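PDB 4YAR: 2-hydroxyethylphosphonate dioxygenase, which uses non-heme iron and O2 to convert 2-hydroxyethylphosphonate to hydroxymethylphosphonate and formate in the biosynthesis of the herbicidal antibiotic phosphinothricin tripeptide. Local coordinates for residues G165-V175 and T303-R314. The protein carries 1 engineered substitution. Numbering follows the deposited sequence.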
ATOM      1  N   GLY A 165      22.455  14.683 -17.851  1.00 29.08           N
ATOM      2  CA  GLY A 165      21.898  15.672 -16.992  1.00 31.50           C
ATOM      3  C   GLY A 165      20.483  15.211 -16.539  1.00 30.60           C
ATOM      4  O   GLY A 165      19.890  14.128 -16.942  1.00 34.10           O
ATOM      5  N   ASP A 166      19.887  16.038 -15.720  1.00 31.91           N
ATOM      6  CA  ASP A 166      18.541  15.769 -15.234  1.00 30.14           C
ATOM      7  C   ASP A 166      18.628  14.579 -14.326  1.00 27.13           C
ATOM      8  O   ASP A 166      17.785  13.694 -14.443  1.00 21.09           O
ATOM      9  CB  ASP A 166      17.576  15.387 -16.369  1.00 33.34           C
ATOM     10  CG  ASP A 166      17.361  16.464 -17.377  1.00 44.44           C
ATOM     11  OD1 ASP A 166      17.444  17.666 -17.008  1.00 46.47           O
ATOM     12  OD2 ASP A 166      17.046  16.092 -18.551  1.00 46.20           O
ATOM     13  N   ARG A 167      19.621  14.575 -13.427  1.00 26.28           N
ATOM     14  CA  ARG A 167      19.877  13.506 -12.540  1.00 29.14           C
ATOM     15  C   ARG A 167      18.858  13.448 -11.407  1.00 26.59           C
ATOM     16  O   ARG A 167      18.870  12.513 -10.616  1.00 22.43           O
ATOM     17  CB  ARG A 167      21.272  13.636 -11.950  1.00 37.02           C
ATOM     18  CG  ARG A 167      22.376  13.663 -12.999  1.00 39.11           C
ATOM     19  CD  ARG A 167      22.830  12.284 -13.459  1.00 37.18           C
ATOM     20  NE  ARG A 167      23.875  11.735 -12.595  1.00 41.85           N
ATOM     21  CZ  ARG A 167      25.101  11.334 -12.944  1.00 40.18           C
ATOM     22  NH1 ARG A 167      25.568  11.387 -14.183  1.00 46.41           N
ATOM     23  NH2 ARG A 167      25.879  10.841 -12.007  1.00 44.05           N
ATOM     24  N   TRP A 168      17.993  14.453 -11.303  1.00 22.83           N
ATOM     25  CA  TRP A 168      16.838  14.318 -10.431  1.00 21.80           C
ATOM     26  C   TRP A 168      15.976  13.087 -10.826  1.00 23.03           C
ATOM     27  O   TRP A 168      15.226  12.526 -10.008  1.00 22.60           O
ATOM     28  CB  TRP A 168      16.068  15.616 -10.383  1.00 20.43           C
ATOM     29  CG  TRP A 168      15.377  16.044 -11.590  1.00 22.75           C
ATOM     30  CD1 TRP A 168      15.920  16.680 -12.647  1.00 20.48           C
ATOM     31  CD2 TRP A 168      13.958  15.929 -11.860  1.00 23.07           C
ATOM     32  NE1 TRP A 168      14.929  16.965 -13.599  1.00 26.84           N
ATOM     33  CE2 TRP A 168      13.717  16.522 -13.126  1.00 23.76           C
ATOM     34  CE3 TRP A 168      12.884  15.393 -11.159  1.00 24.03           C
ATOM     35  CZ2 TRP A 168      12.472  16.550 -13.707  1.00 24.14           C
ATOM     36  CZ3 TRP A 168      11.611  15.486 -11.711  1.00 27.21           C
ATOM     37  CH2 TRP A 168      11.411  16.068 -12.978  1.00 24.22           C
ATOM     38  N   ILE A 169      16.055  12.694 -12.088  1.00 19.18           N
ATOM     39  CA  ILE A 169      15.541  11.382 -12.516  1.00 19.29           C
ATOM     40  C   ILE A 169      16.711  10.471 -12.427  1.00 17.92           C
ATOM     41  O   ILE A 169      17.693  10.573 -13.217  1.00 16.47           O
ATOM     42  CB  ILE A 169      14.946  11.433 -13.948  1.00 18.10           C
ATOM     43  CG1 ILE A 169      13.808  12.467 -14.029  1.00 17.36           C
ATOM     44  CG2 ILE A 169      14.634  10.009 -14.447  1.00 17.16           C
ATOM     45  CD1 ILE A 169      13.295  12.875 -15.405  1.00 17.59           C
ATOM     46  N   THR A 170      16.727   9.645 -11.396  1.00 18.94           N
ATOM     47  CA  THR A 170      17.936   8.986 -10.983  1.00 17.35           C
ATOM     48  C   THR A 170      18.302   7.780 -11.878  1.00 17.74           C
ATOM     49  O   THR A 170      19.504   7.447 -12.067  1.00 16.69           O
ATOM     50  CB  THR A 170      17.869   8.532  -9.505  1.00 18.55           C
ATOM     51  OG1 THR A 170      16.879   7.485  -9.332  1.00 16.74           O
ATOM     52  CG2 THR A 170      17.541   9.698  -8.605  1.00 20.70           C
ATOM     53  N   GLY A 171      17.284   7.130 -12.436  1.00 17.18           N
ATOM     54  CA  GLY A 171      17.448   5.842 -13.113  1.00 18.04           C
ATOM     55  C   GLY A 171      16.140   5.169 -13.510  1.00 15.60           C
ATOM     56  O   GLY A 171      15.086   5.698 -13.287  1.00 18.18           O
ATOM     57  N   ASP A 172      16.275   4.024 -14.117  1.00 15.92           N
ATOM     58  CA  ASP A 172      15.144   3.195 -14.488  1.00 16.80           C
ATOM     59  C   ASP A 172      14.399   2.758 -13.219  1.00 15.74           C
ATOM     60  O   ASP A 172      15.012   2.612 -12.101  1.00 16.13           O
ATOM     61  CB  ASP A 172      15.623   1.926 -15.233  1.00 16.89           C
ATOM     62  CG  ASP A 172      16.164   2.151 -16.668  1.00 17.32           C
ATOM     63  OD1 ASP A 172      16.032   3.213 -17.298  1.00 17.80           O
ATOM     64  OD2 ASP A 172      16.829   1.203 -17.182  1.00 16.93           O
ATOM     65  N   SER A 173      13.113   2.433 -13.386  1.00 15.46           N
ATOM     66  CA  SER A 173      12.324   1.865 -12.313  1.00 16.33           C
ATOM     67  C   SER A 173      11.423   0.795 -12.834  1.00 14.55           C
ATOM     68  O   SER A 173      11.122   0.784 -14.017  1.00 17.07           O
ATOM     69  CB  SER A 173      11.498   2.949 -11.572  1.00 15.03           C
ATOM     70  OG  SER A 173      10.674   3.649 -12.489  1.00 14.68           O
ATOM     71  N   TYR A 174      11.004  -0.095 -11.971  1.00 16.23           N
ATOM     72  CA  TYR A 174      10.011  -1.074 -12.313  1.00 16.70           C
ATOM     73  C   TYR A 174       9.241  -1.570 -11.080  1.00 19.51           C
ATOM     74  O   TYR A 174       9.701  -1.447  -9.913  1.00 17.80           O
ATOM     75  CB  TYR A 174      10.635  -2.269 -13.057  1.00 19.34           C
ATOM     76  CG  TYR A 174      11.351  -3.259 -12.152  1.00 21.42           C
ATOM     77  CD1 TYR A 174      12.543  -2.956 -11.500  1.00 23.76           C
ATOM     78  CD2 TYR A 174      10.813  -4.544 -11.967  1.00 23.82           C
ATOM     79  CE1 TYR A 174      13.160  -3.873 -10.671  1.00 26.01           C
ATOM     80  CE2 TYR A 174      11.431  -5.465 -11.166  1.00 25.33           C
ATOM     81  CZ  TYR A 174      12.607  -5.152 -10.528  1.00 30.76           C
ATOM     82  OH  TYR A 174      13.155  -6.114  -9.694  1.00 30.15           O
ATOM     83  N   VAL A 175       8.136  -2.255 -11.362  1.00 19.25           N
ATOM     84  CA  VAL A 175       7.338  -2.860 -10.331  1.00 23.15           C
ATOM     85  C   VAL A 175       7.570  -4.339 -10.383  1.00 29.07           C
ATOM     86  O   VAL A 175       7.329  -4.989 -11.410  1.00 24.54           O
ATOM     87  CB  VAL A 175       5.863  -2.638 -10.487  1.00 23.31           C
ATOM     88  CG1 VAL A 175       5.150  -3.416  -9.368  1.00 27.12           C
ATOM     89  CG2 VAL A 175       5.580  -1.159 -10.403  1.00 23.16           C
ATOM     90  N   THR A 303       5.664  -3.122 -16.803  1.00 25.50           N
ATOM     91  CA  THR A 303       5.674  -1.927 -15.941  1.00 27.18           C
ATOM     92  C   THR A 303       6.984  -1.151 -16.081  1.00 25.40           C
ATOM     93  O   THR A 303       7.111   0.049 -15.646  1.00 26.26           O
ATOM     94  CB  THR A 303       5.518  -2.302 -14.470  1.00 28.09           C
ATOM     95  OG1 THR A 303       6.575  -3.199 -14.126  1.00 32.65           O
ATOM     96  CG2 THR A 303       4.245  -2.981 -14.258  1.00 30.67           C
ATOM     97  N   TRP A 304       7.973  -1.831 -16.604  1.00 19.98           N
ATOM     98  CA  TRP A 304       9.313  -1.245 -16.751  1.00 20.43           C
ATOM     99  C   TRP A 304       9.261   0.212 -17.218  1.00 20.95           C
ATOM    100  O   TRP A 304       8.669   0.519 -18.261  1.00 19.02           O
ATOM    101  CB  TRP A 304      10.075  -2.014 -17.764  1.00 22.33           C
ATOM    102  CG  TRP A 304      11.583  -1.755 -17.787  1.00 23.58           C
ATOM    103  CD1 TRP A 304      12.264  -0.853 -18.554  1.00 24.76           C
ATOM    104  CD2 TRP A 304      12.551  -2.416 -16.983  1.00 22.62           C
ATOM    105  NE1 TRP A 304      13.626  -0.963 -18.307  1.00 27.41           N
ATOM    106  CE2 TRP A 304      13.816  -1.894 -17.323  1.00 24.30           C
ATOM    107  CE3 TRP A 304      12.477  -3.411 -15.985  1.00 23.74           C
ATOM    108  CZ2 TRP A 304      14.987  -2.353 -16.742  1.00 23.33           C
ATOM    109  CZ3 TRP A 304      13.643  -3.850 -15.407  1.00 20.45           C
ATOM    110  CH2 TRP A 304      14.884  -3.324 -15.786  1.00 22.61           C
ATOM    111  N   THR A 305       9.958   1.096 -16.527  1.00 16.49           N
ATOM    112  CA  THR A 305       9.955   2.524 -16.874  1.00 17.05           C
ATOM    113  C   THR A 305      11.416   3.010 -16.986  1.00 17.71           C
ATOM    114  O   THR A 305      12.193   2.932 -16.024  1.00 16.67           O
ATOM    115  CB  THR A 305       9.224   3.347 -15.848  1.00 16.42           C
ATOM    116  OG1 THR A 305       7.871   2.911 -15.796  1.00 18.00           O
ATOM    117  CG2 THR A 305       9.246   4.820 -16.108  1.00 15.53           C
ATOM    118  N   THR A 306      11.773   3.459 -18.186  1.00 16.09           N
ATOM    119  CA  THR A 306      13.162   3.867 -18.450  1.00 16.56           C
ATOM    120  C   THR A 306      13.364   5.309 -18.014  1.00 17.05           C
ATOM    121  O   THR A 306      12.424   6.044 -17.776  1.00 14.65           O
ATOM    122  CB  THR A 306      13.525   3.799 -19.948  1.00 17.37           C
ATOM    123  OG1 THR A 306      12.689   4.702 -20.680  1.00 17.94           O
ATOM    124  CG2 THR A 306      13.349   2.425 -20.486  1.00 18.45           C
ATOM    125  N   ILE A 307      14.629   5.723 -17.958  1.00 15.23           N
ATOM    126  CA  ILE A 307      14.948   7.125 -17.727  1.00 17.09           C
ATOM    127  C   ILE A 307      14.198   8.022 -18.740  1.00 18.48           C
ATOM    128  O   ILE A 307      13.627   9.058 -18.385  1.00 18.21           O
ATOM    129  CB  ILE A 307      16.452   7.309 -17.867  1.00 16.97           C
ATOM    130  CG1 ILE A 307      17.170   6.578 -16.699  1.00 19.40           C
ATOM    131  CG2 ILE A 307      16.830   8.733 -17.769  1.00 18.37           C
ATOM    132  CD1 ILE A 307      18.504   5.978 -17.110  1.00 19.34           C
ATOM    133  N   GLU A 308      14.235   7.625 -19.985  1.00 20.26           N
ATOM    134  CA  GLU A 308      13.630   8.415 -21.034  1.00 22.64           C
ATOM    135  C   GLU A 308      12.137   8.462 -20.890  1.00 20.06           C
ATOM    136  O   GLU A 308      11.541   9.539 -21.080  1.00 21.23           O
ATOM    137  CB  GLU A 308      14.019   7.912 -22.411  1.00 27.04           C
ATOM    138  CG  GLU A 308      15.456   8.294 -22.710  1.00 40.73           C
ATOM    139  CD  GLU A 308      15.981   7.777 -24.042  1.00 55.88           C
ATOM    140  OE1 GLU A 308      15.675   6.604 -24.412  1.00 72.04           O
ATOM    141  OE2 GLU A 308      16.723   8.557 -24.694  1.00 58.01           O
ATOM    142  N   ASP A 309      11.514   7.339 -20.521  1.00 20.31           N
ATOM    143  CA  ASP A 309      10.083   7.387 -20.152  1.00 20.60           C
ATOM    144  C   ASP A 309       9.867   8.452 -19.075  1.00 20.11           C
ATOM    145  O   ASP A 309       8.922   9.272 -19.113  1.00 20.50           O
ATOM    146  CB  ASP A 309       9.535   6.028 -19.575  1.00 19.80           C
ATOM    147  CG  ASP A 309       9.460   4.862 -20.570  1.00 20.48           C
ATOM    148  OD1 ASP A 309       9.225   5.012 -21.805  1.00 18.93           O
ATOM    149  OD2 ASP A 309       9.636   3.686 -20.119  1.00 17.49           O
ATOM    150  N   SER A 310      10.660   8.442 -17.998  1.00 18.80           N
ATOM    151  CA  SER A 310      10.409   9.388 -16.950  1.00 17.19           C
ATOM    152  C   SER A 310      10.637  10.854 -17.443  1.00 18.29           C
ATOM    153  O   SER A 310       9.885  11.758 -17.112  1.00 19.37           O
ATOM    154  CB  SER A 310      11.277   9.099 -15.694  1.00 16.22           C
ATOM    155  OG  SER A 310      10.928   7.854 -15.206  1.00 16.02           O
ATOM    156  N   ARG A 311      11.660  11.052 -18.258  1.00 19.94           N
ATOM    157  CA  ARG A 311      11.903  12.363 -18.843  1.00 21.32           C
ATOM    158  C   ARG A 311      10.722  12.845 -19.666  1.00 19.62           C
ATOM    159  O   ARG A 311      10.318  14.015 -19.564  1.00 20.74           O
ATOM    160  CB  ARG A 311      13.158  12.322 -19.753  1.00 23.67           C
ATOM    161  CG  ARG A 311      14.471  12.447 -19.026  1.00 27.72           C
ATOM    162  CD  ARG A 311      15.532  12.907 -20.052  1.00 31.62           C
ATOM    163  NE  ARG A 311      16.867  12.761 -19.519  1.00 30.38           N
ATOM    164  CZ  ARG A 311      17.695  11.754 -19.797  1.00 29.90           C
ATOM    165  NH1 ARG A 311      17.343  10.754 -20.620  1.00 32.26           N
ATOM    166  NH2 ARG A 311      18.888  11.746 -19.266  1.00 29.33           N
ATOM    167  N   ARG A 312      10.149  11.947 -20.462  1.00 20.00           N
ATOM    168  CA  ARG A 312       9.016  12.320 -21.347  1.00 21.46           C
ATOM    169  C   ARG A 312       7.807  12.664 -20.526  1.00 22.29           C
ATOM    170  O   ARG A 312       6.987  13.445 -20.938  1.00 21.79           O
ATOM    171  CB  ARG A 312       8.604  11.193 -22.245  1.00 25.05           C
ATOM    172  CG  ARG A 312       9.462  11.024 -23.471  1.00 31.42           C
ATOM    173  CD  ARG A 312       8.881   9.920 -24.312  1.00 38.40           C
ATOM    174  NE  ARG A 312       9.994   9.250 -24.941  1.00 46.74           N
ATOM    175  CZ  ARG A 312      10.497   8.065 -24.611  1.00 48.80           C
ATOM    176  NH1 ARG A 312       9.961   7.292 -23.665  1.00 48.61           N
ATOM    177  NH2 ARG A 312      11.550   7.626 -25.294  1.00 53.76           N
ATOM    178  N   SER A 313       7.715  12.065 -19.323  1.00 20.06           N
ATOM    179  CA  SER A 313       6.601  12.320 -18.408  1.00 18.90           C
ATOM    180  C   SER A 313       6.689  13.661 -17.703  1.00 19.60           C
ATOM    181  O   SER A 313       5.775  14.071 -17.003  1.00 22.02           O
ATOM    182  CB  SER A 313       6.501  11.183 -17.427  1.00 20.17           C
ATOM    183  OG  SER A 313       7.394  11.374 -16.366  1.00 18.26           O
ATOM    184  N   ARG A 314       7.781  14.398 -17.836  1.00 19.88           N
ATOM    185  CA  ARG A 314       7.940  15.558 -16.989  1.00 22.26           C
ATOM    186  C   ARG A 314       6.806  16.538 -17.058  1.00 21.56           C
ATOM    187  O   ARG A 314       6.280  16.787 -18.125  1.00 23.34           O
ATOM    188  CB  ARG A 314       9.203  16.335 -17.347  1.00 26.47           C
ATOM    189  CG  ARG A 314      10.417  15.846 -16.592  1.00 30.00           C
ATOM    190  CD  ARG A 314      11.597  16.704 -17.084  1.00 36.33           C
ATOM    191  NE  ARG A 314      12.077  16.222 -18.368  1.00 41.88           N
ATOM    192  CZ  ARG A 314      12.869  16.925 -19.186  1.00 53.08           C
ATOM    193  NH1 ARG A 314      13.234  18.170 -18.875  1.00 52.90           N
ATOM    194  NH2 ARG A 314      13.291  16.377 -20.323  1.00 54.52           N
TER
HETATM  195  O   HOH W   1      12.234   5.593 -13.628  1.00 18.73           O
HETATM  196  O   HOH W   2      16.011   0.118 -19.481  1.00 21.32           O
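S173 and T305 form a single antiparallel bridge, a hydrogen-bonded pair in which S173 N gives to T305 O at 2.8 Å and T305 N returns an equally short bond to S173 O. It joins strand 173-176, outermost in its sheet within the chain, to the approach to helix 307-312, after which strand 315-317 edges the other sheet; the contact thus links the two. D172 OD1 accepts from I307 N (3.0 Å), met nearly along the C-O axis, while T306 and D309 close a capping box. D172 OD2 is held by H160 N and by a water that also accepts from W304 NE1 in the indole plane. Another water donates to G171 O and S310 OG and bonds S173 OG; S324 O and A326 N also hold these hydroxyls.

Apolar contacts flank the bridge. W304 CE3 packs against Y174 CB (3.6 Å), the rings inclined at 34°; the Y174 side chain lies about 5 Å from that of the iron ligand H182. Against the helix, I169 CG2 from the loop meets S310 CB at 3.7 Å; I169 CG1, beside its backbone N (chi1 -58°), leads CD1 onto R311 CA. R314 CD reaches the W168 ring edge (3.5 Å from CZ2).

Charged contacts here are weak: R311 NE makes a long salt bridge to D166 OD2 (3.5 Å), which also lies over one face of the R314 guanidinium, where charge alone acts.

With the capping box, D172 probably helps fix the helix start, illustrating how a carboxylate accepting a first-turn N-H would be favourably polarised there.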